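Local coordinates for creatinine amidohydrolase (PDB 3NO4), which probably hydrolyses carbon-nitrogen bonds in linear amides, as a metal-dependent enzyme of the creatininase superfamily, at residues 48-53 against 184-189; 86-91 against 99-104; 106-111 against 141-146; 114-119 against 152-157; 206-211 against 230-235. All blocks are in the same frame, centred on the assembly; numbering follows the deposited sequence. Where two conformers were deposited one is given.

Contact 1 of 5, residues 48-53 against 184-189. With NI (nickel (II) ion), chain D.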
# COMPACT_ATOMS: atom_id res chain seq x y z
N GLU A 48 23.12 -0.66 10.82
CA GLU A 48 23.82 -1.17 9.63
C GLU A 48 25.29 -1.36 9.90
O GLU A 48 25.89 -0.59 10.67
CB GLU A 48 23.66 -0.17 8.46
CG GLU A 48 24.18 1.25 8.79
CD GLU A 48 23.95 2.26 7.73
OE1 GLU A 48 22.79 2.38 7.27
OE2 GLU A 48 24.92 2.96 7.39
N GLN A 49 25.87 -2.29 9.16
CA GLN A 49 27.30 -2.54 9.20
C GLN A 49 28.13 -1.23 9.10
O GLN A 49 27.79 -0.33 8.34
CB GLN A 49 27.69 -3.56 8.10
CG GLN A 49 27.65 -3.01 6.68
CD GLN A 49 28.89 -2.23 6.28
OE1 GLN A 49 29.93 -2.27 6.98
NE2 GLN A 49 28.77 -1.46 5.21
N HIS A 50 29.17 -1.13 9.90
CA HIS A 50 30.17 -0.05 9.80
C HIS A 50 31.61 -0.61 9.80
O HIS A 50 32.49 -0.13 10.48
CB HIS A 50 29.94 0.96 10.92
CG HIS A 50 28.93 2.00 10.58
ND1 HIS A 50 27.57 1.77 10.62
CD2 HIS A 50 29.09 3.30 10.21
CE1 HIS A 50 26.94 2.88 10.27
NE2 HIS A 50 27.83 3.81 10.01
N GLY A 51 31.85 -1.62 8.97
CA GLY A 51 33.15 -2.17 8.81
C GLY A 51 33.53 -3.08 9.97
O GLY A 51 32.70 -3.36 10.84
N PRO A 52 34.77 -3.59 9.96
CA PRO A 52 35.30 -4.44 11.06
C PRO A 52 35.30 -3.84 12.47
O PRO A 52 35.20 -4.58 13.43
CB PRO A 52 36.76 -4.70 10.63
CG PRO A 52 36.69 -4.62 9.08
CD PRO A 52 35.75 -3.49 8.84
N THR A 53 35.47 -2.52 12.57
CA THR A 53 35.64 -1.84 13.86
C THR A 53 34.48 -0.93 14.23
O THR A 53 34.47 -0.39 15.33
CB THR A 53 36.93 -0.99 13.85
OG1 THR A 53 36.87 -0.07 12.77
CG2 THR A 53 38.17 -1.86 13.75
N GLY A 184 36.93 9.09 3.94
CA GLY A 184 36.00 8.26 3.15
C GLY A 184 34.53 8.63 3.29
O GLY A 184 34.21 9.75 3.70
N SER A 185 33.65 7.68 2.92
CA SER A 185 32.21 7.89 2.79
C SER A 185 31.36 7.06 3.75
O SER A 185 30.22 7.39 3.94
CB SER A 185 31.71 7.51 1.38
OG SER A 185 32.40 8.15 0.38
N HIS A 186 31.88 5.92 4.22
CA HIS A 186 31.16 5.03 5.12
C HIS A 186 32.15 4.33 6.07
O HIS A 186 33.24 3.94 5.66
CB HIS A 186 30.29 4.02 4.33
CG HIS A 186 29.51 3.11 5.23
ND1 HIS A 186 28.35 3.50 5.85
CD2 HIS A 186 29.80 1.88 5.70
CE1 HIS A 186 27.93 2.51 6.62
NE2 HIS A 186 28.78 1.51 6.54
N ALA A 187 31.74 4.20 7.34
CA ALA A 187 32.59 3.75 8.43
C ALA A 187 33.76 4.73 8.52
O ALA A 187 34.90 4.33 8.46
CB ALA A 187 33.06 2.28 8.23
N THR A 188 33.42 6.01 8.61
CA THR A 188 34.40 7.09 8.54
C THR A 188 35.08 7.23 9.91
O THR A 188 34.45 6.97 10.93
CB THR A 188 33.78 8.46 8.16
OG1 THR A 188 32.94 8.93 9.22
CG2 THR A 188 33.03 8.43 6.84
N PRO A 189 36.36 7.62 9.94
CA PRO A 189 36.97 7.90 11.25
C PRO A 189 36.23 8.96 12.07
O PRO A 189 36.18 8.81 13.29
CB PRO A 189 38.42 8.31 10.91
CG PRO A 189 38.47 8.48 9.44
CD PRO A 189 37.36 7.68 8.86
NI NI D . 27.43 5.85 9.35
O HOH W 1 28.00 6.11 7.38
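His186 reaches across from its loop to the metal-binding loop and sets its ring against Gln49 and His50. Its CG stands opposite the backbone N (chi1 -179°), which carries the imidazole straight over the gap. NE2 donates to Gln49 O at 2.8 Å; the oxygen lies almost in the ring plane, although the N-H is bent and the donor sits tilted from the carbonyl plane. CE1 hangs over the centre of the His50 ring, 3.6 Å from His50 NE2, while the two ring planes are inclined at 34°.

This inner part is tightly filled. Ala187 CB meets His50 O at 3.3 Å, a place where a small methyl fits. Glu48 OE2 comes to the edge of the His186 ring, 3.1 Å from CE1, and its other oxygen, OE1, bonds to Ser46. Gln49 folds back so that its OE1 accepts from Gly51 N, whose positive phi favours glycine. The looser side is at His186 ND1, which is joined only weakly to a water bound to the nickel ion.

His50 NE2 coordinates that ion at 2.2 Å, with Asp59 and Glu191 completing the protein ligands. Behind it, His50 ND1 donates to Glu48 O at 2.9 Å, which fixes the rotation of the ring. With an alanine here in place of His186, Gln49 O would probably lose this donor and a gap would open over the His50 face. The chemistry is that of a metal centre with a second shell: a backbone carbonyl orients the ligand histidine, while His186 borders both that ligand and the metal-bound water.

Contact 2 of 5, residues 86-91 against 99-104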
# COMPACT_ATOMS: atom_id res chain seq x y z
N MSE A 86 16.55 3.59 6.23
CA MSE A 86 16.71 3.09 4.88
C MSE A 86 18.19 2.75 4.65
O MSE A 86 19.05 3.63 4.34
CB MSE A 86 16.16 4.11 3.85
CG MSE A 86 15.63 3.43 2.61
SE MSE A 86 16.98 2.47 1.61
CE MSE A 86 18.28 3.87 1.25
N ALA A 87 18.46 1.46 4.86
CA ALA A 87 19.80 0.89 4.80
C ALA A 87 19.80 -0.37 3.92
O ALA A 87 20.51 -1.33 4.22
CB ALA A 87 20.28 0.59 6.23
N LEU A 88 19.06 -0.34 2.82
CA LEU A 88 18.83 -1.53 1.99
C LEU A 88 20.13 -2.08 1.40
O LEU A 88 20.34 -3.32 1.34
CB LEU A 88 17.77 -1.28 0.90
CG LEU A 88 16.28 -1.27 1.35
CD1 LEU A 88 15.31 -0.92 0.19
CD2 LEU A 88 15.81 -2.57 1.98
N HIS A 89 21.02 -1.16 1.00
CA HIS A 89 22.31 -1.49 0.42
C HIS A 89 23.33 -2.17 1.37
O HIS A 89 24.35 -2.68 0.88
CB HIS A 89 22.92 -0.28 -0.34
CG HIS A 89 23.02 0.97 0.47
ND1 HIS A 89 21.95 1.82 0.66
CD2 HIS A 89 24.07 1.52 1.13
CE1 HIS A 89 22.32 2.81 1.45
NE2 HIS A 89 23.61 2.67 1.73
N HIS A 90 23.07 -2.16 2.68
CA HIS A 90 23.93 -2.82 3.68
C HIS A 90 23.43 -4.21 4.14
O HIS A 90 24.02 -4.82 5.05
CB HIS A 90 24.07 -1.93 4.91
CG HIS A 90 24.73 -0.63 4.63
ND1 HIS A 90 26.07 -0.53 4.30
CD2 HIS A 90 24.24 0.64 4.59
CE1 HIS A 90 26.38 0.74 4.11
NE2 HIS A 90 25.28 1.47 4.27
N THR A 91 22.37 -4.73 3.51
CA THR A 91 21.73 -5.97 3.98
C THR A 91 22.50 -7.28 3.66
O THR A 91 22.14 -8.33 4.18
CB THR A 91 20.26 -6.08 3.50
OG1 THR A 91 20.21 -6.18 2.08
CG2 THR A 91 19.47 -4.85 3.93
N LEU A 99 14.28 -0.67 6.80
CA LEU A 99 12.95 -0.51 6.22
C LEU A 99 13.07 -0.31 4.73
O LEU A 99 14.15 0.13 4.22
CB LEU A 99 12.23 0.71 6.83
CG LEU A 99 12.08 0.77 8.34
CD1 LEU A 99 11.38 2.05 8.79
CD2 LEU A 99 11.29 -0.46 8.92
N ARG A 100 11.98 -0.61 4.00
CA ARG A 100 11.82 -0.12 2.65
C ARG A 100 11.56 1.37 2.74
O ARG A 100 10.96 1.81 3.70
CB ARG A 100 10.66 -0.76 1.94
CG ARG A 100 10.93 -2.17 1.56
CD ARG A 100 9.66 -2.87 1.18
NE ARG A 100 8.96 -3.29 2.41
CZ ARG A 100 7.64 -3.43 2.56
NH1 ARG A 100 6.79 -3.22 1.55
NH2 ARG A 100 7.15 -3.83 3.75
N PRO A 101 12.01 2.16 1.73
CA PRO A 101 11.59 3.55 1.63
C PRO A 101 10.09 3.74 1.84
O PRO A 101 9.71 4.61 2.63
CB PRO A 101 12.02 3.95 0.21
CG PRO A 101 13.16 3.10 -0.08
CD PRO A 101 13.00 1.83 0.70
N SER A 102 9.27 2.91 1.18
CA SER A 102 7.81 3.07 1.27
C SER A 102 7.34 2.90 2.73
O SER A 102 6.45 3.63 3.18
CB SER A 102 7.05 2.11 0.36
OG SER A 102 7.42 0.76 0.59
N THR A 103 7.95 1.96 3.45
CA THR A 103 7.65 1.77 4.89
C THR A 103 8.09 2.99 5.73
O THR A 103 7.34 3.45 6.57
CB THR A 103 8.32 0.53 5.46
OG1 THR A 103 8.04 -0.60 4.63
CG2 THR A 103 7.87 0.30 6.94
N LEU A 104 9.29 3.50 5.49
CA LEU A 104 9.77 4.68 6.23
C LEU A 104 8.90 5.93 5.98
O LEU A 104 8.68 6.76 6.89
CB LEU A 104 11.24 4.98 5.97
CG LEU A 104 11.86 6.16 6.73
CD1 LEU A 104 11.68 5.92 8.25
CD2 LEU A 104 13.33 6.36 6.39
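Two bends in the selenomethionine side chain of Met86, at chi2 (-64°) and chi3 (-57°), curl it beside the ring of Pro101, while Leu88, with CG turned away from its carbonyl carbon (chi1 -77°), sends CD1 to the same proline. Pro101 CD is the meeting point: Met86 CG lies 3.6 Å from it and Leu88 CD1 also 3.6 Å. The selenium stands a little farther back, 4.1 Å from Pro101 CD. Deeper in, Leu104 CD2 approaches Met86 CB at 4.4 Å, a looser touch that carries the apolar patch one turn along the helix. Leu88 also rests on the backbone, its CG 3.8 Å from Leu99 O.

The residue types follow from the place. Arg100 occupies the N-cap of helix 101-118, and its carbonyl receives Leu104 N. Proline suits the first turn that follows, where a backbone N-H is not needed to continue the helix, and its puckered ring offers the CG and CD methylenes to the flexible chain of the methionine and, through CD, to the branched leucine. The arginine points away from the loop 86-91 and forms a salt bridge with Asp110 of the second subunit. Over Met86, Leu88 and Pro101 lie Ser141, Ala145 and Glu142 of the third subunit, and Thr135 from helix 132-150 of the same chain also touches Met86 and Pro101.

What joins the two segments is therefore van der Waals packing, probably with the exclusion of water: no polar bond links them. The backbone of Met86 finds its partners within the chain, in Asn132 and His129, while the arginine serves the interface.

Contact 3 of 5, residues 106-111 against 141-146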
# COMPACT_ATOMS: atom_id res chain seq x y z
N GLN A 106 5.69 5.92 5.43
CA GLN A 106 4.48 5.73 6.27
C GLN A 106 4.73 5.93 7.77
O GLN A 106 3.89 6.50 8.46
CB GLN A 106 3.80 4.42 5.95
CG GLN A 106 3.28 4.36 4.46
CD GLN A 106 2.33 5.56 3.98
OE1 GLN A 106 1.33 5.91 4.69
NE2 GLN A 106 2.61 6.14 2.74
N VAL A 107 5.90 5.51 8.24
CA VAL A 107 6.32 5.76 9.59
C VAL A 107 6.39 7.26 9.86
O VAL A 107 5.77 7.72 10.82
CB VAL A 107 7.66 5.03 9.95
CG1 VAL A 107 8.27 5.55 11.27
CG2 VAL A 107 7.43 3.50 9.96
N VAL A 108 7.11 8.02 9.00
CA VAL A 108 7.23 9.47 9.16
C VAL A 108 5.84 10.16 9.09
O VAL A 108 5.51 11.04 9.90
CB VAL A 108 8.20 10.11 8.14
CG1 VAL A 108 8.12 11.64 8.18
CG2 VAL A 108 9.64 9.61 8.42
N ARG A 109 5.02 9.70 8.16
CA ARG A 109 3.66 10.21 8.01
C ARG A 109 2.86 10.03 9.30
O ARG A 109 2.24 10.99 9.76
CB ARG A 109 2.94 9.52 6.86
CG ARG A 109 1.72 10.30 6.36
CD ARG A 109 0.92 9.46 5.43
NE ARG A 109 -0.11 8.74 6.15
CZ ARG A 109 -1.17 8.13 5.59
NH1 ARG A 109 -1.34 8.10 4.25
NH2 ARG A 109 -2.09 7.55 6.39
N ASP A 110 2.92 8.83 9.88
CA ASP A 110 2.25 8.54 11.15
C ASP A 110 2.76 9.39 12.31
O ASP A 110 1.95 9.91 13.09
CB ASP A 110 2.36 7.05 11.50
CG ASP A 110 1.50 6.14 10.59
OD1 ASP A 110 0.67 6.67 9.80
OD2 ASP A 110 1.64 4.89 10.68
N TYR A 111 4.09 9.52 12.45
CA TYR A 111 4.67 10.31 13.55
C TYR A 111 4.21 11.76 13.46
O TYR A 111 3.70 12.31 14.44
CB TYR A 111 6.21 10.34 13.46
CG TYR A 111 6.99 9.20 14.07
CD1 TYR A 111 6.63 7.86 13.85
CD2 TYR A 111 8.13 9.45 14.80
CE1 TYR A 111 7.38 6.80 14.39
CE2 TYR A 111 8.90 8.41 15.35
CZ TYR A 111 8.55 7.09 15.11
OH TYR A 111 9.32 6.07 15.67
N SER A 141 7.25 15.52 1.83
CA SER A 141 6.32 15.85 0.77
C SER A 141 5.01 15.04 0.88
O SER A 141 3.92 15.60 0.83
CB SER A 141 6.96 15.64 -0.61
OG SER A 141 7.99 16.57 -0.80
N GLU A 142 5.12 13.74 0.99
CA GLU A 142 3.94 12.87 1.22
C GLU A 142 3.10 13.33 2.46
O GLU A 142 1.85 13.41 2.41
CB GLU A 142 4.39 11.44 1.44
CG GLU A 142 3.24 10.39 1.45
CD GLU A 142 3.23 9.43 0.26
OE1 GLU A 142 4.07 9.53 -0.66
OE2 GLU A 142 2.33 8.55 0.25
N THR A 143 3.82 13.65 3.54
CA THR A 143 3.21 14.10 4.79
C THR A 143 2.46 15.44 4.61
O THR A 143 1.31 15.53 5.03
CB THR A 143 4.23 14.13 5.91
OG1 THR A 143 4.66 12.79 6.11
CG2 THR A 143 3.64 14.74 7.25
N TYR A 144 3.06 16.43 3.95
CA TYR A 144 2.37 17.71 3.75
C TYR A 144 1.02 17.52 3.01
O TYR A 144 0.01 18.05 3.45
CB TYR A 144 3.23 18.76 2.99
CG TYR A 144 4.60 19.05 3.59
CD1 TYR A 144 4.78 19.16 4.98
CD2 TYR A 144 5.71 19.25 2.76
CE1 TYR A 144 6.05 19.41 5.54
CE2 TYR A 144 6.99 19.52 3.29
CZ TYR A 144 7.15 19.62 4.69
OH TYR A 144 8.38 19.86 5.23
N ALA A 145 1.03 16.73 1.96
CA ALA A 145 -0.18 16.45 1.19
C ALA A 145 -1.21 15.69 2.04
O ALA A 145 -2.41 15.99 2.00
CB ALA A 145 0.19 15.65 -0.12
N HIS A 146 -0.73 14.77 2.88
CA HIS A 146 -1.63 14.03 3.81
C HIS A 146 -2.30 14.95 4.83
O HIS A 146 -3.50 14.84 5.02
CB HIS A 146 -0.88 12.89 4.50
CG HIS A 146 -1.75 12.00 5.34
ND1 HIS A 146 -2.77 11.24 4.79
CD2 HIS A 146 -1.75 11.74 6.67
CE1 HIS A 146 -3.36 10.56 5.76
NE2 HIS A 146 -2.78 10.86 6.91
O HOH W 2 -0.00 9.57 1.53
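Arg109 of helix 101-118 reaches over Thr143 to lie on the ring of His146 in helix 132-150. Its CB passes Thr143 OG1 at 3.8 Å, a hydroxyl that bonds back to Ala139 O of its own helix. CG comes to His146 CD2 at 3.8 Å. CD then stands over the imidazole face, 3.9 Å from the ring centroid, a CH-pi contact. The bend at chi3 (92°) lays NE, CZ and both terminal nitrogens across the ring instead of letting them run past it. The guanidinium lies flat on His146, centres 3.4 Å apart and planes at 11°, with CZ 3.3 Å from CE1. Its opposite face is met by Gln106 OE1, which accepts from Arg100 of the second subunit. At the guanidinium edge, NH1 is weakly joined to a water that donates to Glu142 OE2 at 2.8 Å; this carboxylate oxygen also binds Ser102 of the third subunit.

Stacking suits an arginine here because it uses the flat faces and leaves the N-H edge for other partners. Beneath it, the small Thr143 lets the backbones come close, the axes being 9.2 Å apart and crossing at -43°. Helices 101-118 and 132-150 lead into the neighbouring parallel strands 122-127 and 159-164, the second forming a beta-alpha-beta crossover, and such side-by-side packing is typical of a layered alpha/beta fold.

Contact 4 of 5, residues 114-119 against 152-157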
# COMPACT_ATOMS: atom_id res chain seq x y z
N CYS A 114 0.31 12.47 14.03
CA CYS A 114 -0.07 12.41 15.45
C CYS A 114 0.33 13.72 16.14
O CYS A 114 -0.50 14.35 16.79
CB CYS A 114 0.60 11.23 16.15
SG CYS A 114 0.02 9.61 15.67
N LEU A 115 1.58 14.12 15.97
CA LEU A 115 2.14 15.30 16.64
C LEU A 115 1.61 16.62 16.10
O LEU A 115 1.37 17.55 16.89
CB LEU A 115 3.68 15.28 16.67
CG LEU A 115 4.25 14.16 17.53
CD1 LEU A 115 5.66 13.74 17.10
CD2 LEU A 115 4.16 14.51 19.03
N ALA A 116 1.39 16.69 14.78
CA ALA A 116 0.73 17.87 14.19
C ALA A 116 -0.67 18.09 14.77
O ALA A 116 -1.01 19.24 15.06
CB ALA A 116 0.72 17.88 12.64
N LYS A 117 -1.43 17.02 15.02
CA LYS A 117 -2.77 17.14 15.64
C LYS A 117 -2.68 17.75 17.03
O LYS A 117 -3.57 18.44 17.45
CB LYS A 117 -3.51 15.80 15.76
CG LYS A 117 -4.12 15.26 14.51
CD LYS A 117 -5.32 14.31 14.82
CE LYS A 117 -6.67 15.02 14.75
NZ LYS A 117 -7.69 14.14 14.03
N ALA A 118 -1.62 17.45 17.75
CA ALA A 118 -1.37 18.01 19.09
C ALA A 118 -0.91 19.46 19.05
O ALA A 118 -0.93 20.12 20.06
CB ALA A 118 -0.31 17.14 19.83
N GLY A 119 -0.47 19.96 17.89
CA GLY A 119 -0.02 21.35 17.75
C GLY A 119 1.46 21.54 17.44
O GLY A 119 1.89 22.69 17.29
N ILE A 152 -5.94 18.94 8.76
CA ILE A 152 -5.39 19.11 10.12
C ILE A 152 -5.29 20.65 10.37
O ILE A 152 -4.94 21.40 9.45
CB ILE A 152 -4.03 18.38 10.27
CG1 ILE A 152 -4.19 16.87 10.02
CG2 ILE A 152 -3.37 18.62 11.63
CD1 ILE A 152 -5.31 16.20 10.83
N ALA A 153 -5.69 21.10 11.58
CA ALA A 153 -5.88 22.54 11.88
C ALA A 153 -4.65 23.39 11.53
O ALA A 153 -4.77 24.45 10.91
CB ALA A 153 -6.28 22.79 13.37
N ASN A 154 -3.48 22.87 11.85
CA ASN A 154 -2.24 23.61 11.61
C ASN A 154 -1.52 23.19 10.33
O ASN A 154 -0.38 23.57 10.17
CB ASN A 154 -1.29 23.50 12.85
CG ASN A 154 -0.66 22.12 13.05
OD1 ASN A 154 -1.03 21.14 12.37
ND2 ASN A 154 0.27 22.02 14.01
N ALA A 155 -2.19 22.45 9.43
CA ALA A 155 -1.54 21.79 8.28
C ALA A 155 -0.59 22.72 7.54
O ALA A 155 0.55 22.39 7.33
CB ALA A 155 -2.62 21.18 7.28
N GLN A 156 -1.07 23.92 7.23
CA GLN A 156 -0.29 24.90 6.43
C GLN A 156 1.02 25.38 7.11
O GLN A 156 2.01 25.66 6.44
CB GLN A 156 -1.19 26.07 6.01
CG GLN A 156 -0.53 27.02 5.07
CD GLN A 156 -1.45 28.11 4.57
OE1 GLN A 156 -2.66 27.92 4.38
NE2 GLN A 156 -0.86 29.28 4.33
N GLN A 157 1.01 25.40 8.43
CA GLN A 157 2.15 25.77 9.23
C GLN A 157 3.19 24.64 9.41
O GLN A 157 4.29 24.94 9.82
CB GLN A 157 1.70 26.27 10.63
CG GLN A 157 1.08 27.67 10.58
CD GLN A 157 -0.22 27.71 9.80
OE1 GLN A 157 -1.17 26.99 10.14
NE2 GLN A 157 -0.26 28.53 8.73
O HOH W 3 -3.31 21.04 14.52
O HOH W 4 0.86 24.55 15.50
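A water-bridged surface contact joins Ala116 and Gly119, at the C-terminal end of helix 101-118, to Ile152 and Asn154 in the turn that leads from helix 132-150 to strand 159-164. Direct packing is modest. Ile152 CG2 faces Ala116 CB at 4.3 Å, and its CD1 reaches toward Lys117 CG, although the lysine is modelled in two conformers and that touch is doubtful. Asn154 holds its CG between its own backbone N and carbonyl carbon (chi1 71°), which swings the amide against the helix end, with OD1 3.7 Å from Ala116 CB.

Polar links run through two waters. One donates to Ala116 O at 3.0 Å and accepts from Asn154 N at 3.2 Å. The other donates to Gly119 O at 2.8 Å and accepts from Asn154 ND2 at 3.0 Å. The same ND2 also makes a weak bond to Phe120 O, just beyond the helix.

Gly119 is called for because the helix finishes there in a Schellman motif: phi is 114°, and a CB would jam against the preceding carbonyl oxygen. Ala116 suits the inner face, since its methyl leaves space for the asparagine amide. On the other side, Ile152 to Ala155 form a type I beta turn, closed by Ala155 N to Ile152 O, which presents the isoleucine and the asparagine together.

Ala116 O takes a water besides the backbone bond from Gly119 N, Gly119 O takes another, and both waters are held by Asn154, so the turn is tied to the helix through hydrated polar groups more than through buried carbon.

Contact 5 of 5, residues 206-211 against 230-235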
# COMPACT_ATOMS: atom_id res chain seq x y z
N ALA A 206 39.93 -4.63 15.70
CA ALA A 206 39.83 -5.63 14.66
C ALA A 206 40.71 -5.15 13.55
O ALA A 206 40.94 -3.92 13.43
CB ALA A 206 38.37 -5.85 14.18
N PRO A 207 41.27 -6.10 12.78
CA PRO A 207 42.17 -5.69 11.72
C PRO A 207 41.40 -5.01 10.60
O PRO A 207 40.21 -5.35 10.36
CB PRO A 207 42.84 -6.99 11.26
CG PRO A 207 42.02 -8.08 11.80
CD PRO A 207 41.28 -7.56 12.99
N LEU A 208 42.06 -4.04 9.99
CA LEU A 208 41.54 -3.36 8.82
C LEU A 208 42.54 -3.69 7.74
O LEU A 208 43.74 -3.45 7.92
CB LEU A 208 41.48 -1.85 9.07
CG LEU A 208 40.54 -1.43 10.22
CD1 LEU A 208 40.70 0.05 10.65
CD2 LEU A 208 39.11 -1.74 9.83
N SER A 209 42.07 -4.28 6.63
CA SER A 209 42.92 -4.49 5.45
C SER A 209 43.58 -3.18 5.10
O SER A 209 42.95 -2.13 5.20
CB SER A 209 42.14 -5.01 4.23
OG SER A 209 41.19 -4.05 3.77
N PRO A 210 44.89 -3.21 4.76
CA PRO A 210 45.62 -1.94 4.55
C PRO A 210 45.15 -1.13 3.33
O PRO A 210 45.22 0.11 3.36
CB PRO A 210 47.08 -2.39 4.42
CG PRO A 210 47.00 -3.83 3.91
CD PRO A 210 45.71 -4.40 4.42
N GLU A 211 44.66 -1.82 2.28
CA GLU A 211 44.01 -1.19 1.12
C GLU A 211 42.53 -1.17 1.37
O GLU A 211 41.99 -2.16 1.85
CB GLU A 211 44.24 -2.01 -0.17
CG GLU A 211 45.68 -2.38 -0.46
CD GLU A 211 46.62 -1.17 -0.53
OE1 GLU A 211 46.17 -0.07 -0.92
OE2 GLU A 211 47.81 -1.34 -0.19
N ASP A 230 34.78 -5.44 3.14
CA ASP A 230 34.72 -5.37 4.61
C ASP A 230 33.65 -4.38 5.10
O ASP A 230 33.46 -4.24 6.30
CB ASP A 230 36.10 -5.14 5.24
CG ASP A 230 36.59 -3.70 5.16
OD1 ASP A 230 35.96 -2.81 4.54
OD2 ASP A 230 37.65 -3.46 5.74
N GLY A 231 33.03 -3.68 4.16
CA GLY A 231 31.92 -2.77 4.43
C GLY A 231 32.28 -1.31 4.47
O GLY A 231 31.39 -0.47 4.46
N ARG A 232 33.57 -0.99 4.54
CA ARG A 232 34.06 0.38 4.50
C ARG A 232 34.01 0.93 3.08
O ARG A 232 34.28 0.21 2.13
CB ARG A 232 35.52 0.47 4.94
CG ARG A 232 35.81 0.11 6.40
CD ARG A 232 37.30 0.34 6.67
NE ARG A 232 38.14 -0.74 6.13
CZ ARG A 232 39.45 -0.68 5.90
NH1 ARG A 232 40.15 0.44 6.08
NH2 ARG A 232 40.10 -1.77 5.48
N MSE A 233 33.72 2.22 2.95
CA MSE A 233 33.93 2.97 1.70
C MSE A 233 34.99 4.06 1.94
O MSE A 233 34.72 5.09 2.53
CB MSE A 233 32.63 3.61 1.24
CG MSE A 233 31.48 2.62 0.93
SE MSE A 233 29.83 3.62 0.64
CE MSE A 233 30.32 4.28 -1.14
N GLY A 234 36.21 3.78 1.50
CA GLY A 234 37.28 4.77 1.38
C GLY A 234 37.95 5.20 2.67
O GLY A 234 38.82 6.11 2.64
N SER A 235 37.62 4.53 3.78
CA SER A 235 37.80 5.09 5.09
C SER A 235 38.85 4.33 5.87
O SER A 235 39.02 3.11 5.66
CB SER A 235 36.47 5.10 5.85
OG SER A 235 35.98 3.81 6.10
O HOH W 5 39.20 -5.50 6.80
O HOH W 6 43.14 0.80 6.05
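An Asx turn at Asp230, where OD1 accepts from Arg232 N, heads the loop 230-235 and sets Arg232 to bind Ser209 of the loop 206-211. The two loops flank helix 221-227 at the surface, and the Arg232 side chain lies about 11 Å from the nickel ion. Gly231, between Asp230 and Arg232, takes a positive phi that calls for glycine.

Arg232 NH2 donates to Ser209 O at 2.9 Å in a nearly straight bond of 164°; it meets a lone pair of that oxygen in the carbonyl plane, and the oxygen lies close to the guanidinium plane. The same group is held from its own loop. NE and NH2 approach Asp230 side-on and both bond to OD2, at 2.8 and 3.0 Å, NE on its syn lone pair, while NE reaches OD1 weakly. NH1 goes instead to Ser235 O at 2.9 Å. Arginine suits this place because its planar end, with five N-H donors, can serve a carboxylate and two carbonyls at once. The carboxylate probably steadies its positive charge. Over one guanidinium face sits Leu208 CB, 3.8 Å from NH2, a hydrocarbon lid on a group whose bonds to Asp230 OD2 and Ser209 lie near its plane.

A leucine in place of Arg232 would probably leave the Asp230 carboxylate without its charged partner and Ser209 O without the donor that ties the loops. Ser209 meanwhile turns its hydroxyl to its own loop, donating to Glu211 O. Two waters finish the join: one links Ser209 N to Asp230 OD2, and the other donates to Ser209 O at 3.1 Å while accepting from Arg232 NH1 at 3.0 Å.

How the contacts relate
Contacts 1 and 2 are buried, contact 3 is partly so, and contacts 4 and 5 lie at the surface. Helix 101-118 runs through three of them: its start in contact 2, its middle in contact 3 and its end in contact 4, where the joining chemistry passes from carbon packing to a flat stack and then to water bridges. Contacts 1 and 5 form a second group, their centres about 8 Å apart, tied by Ser235 OG to the carbonyls of His186 and Ala187. Contact 2 meets contact 1 beside the metal site, through His90, which bonds to Gln49 and stacks on His186. Contact 4 lies farthest from contact 5, about 46 Å between centres.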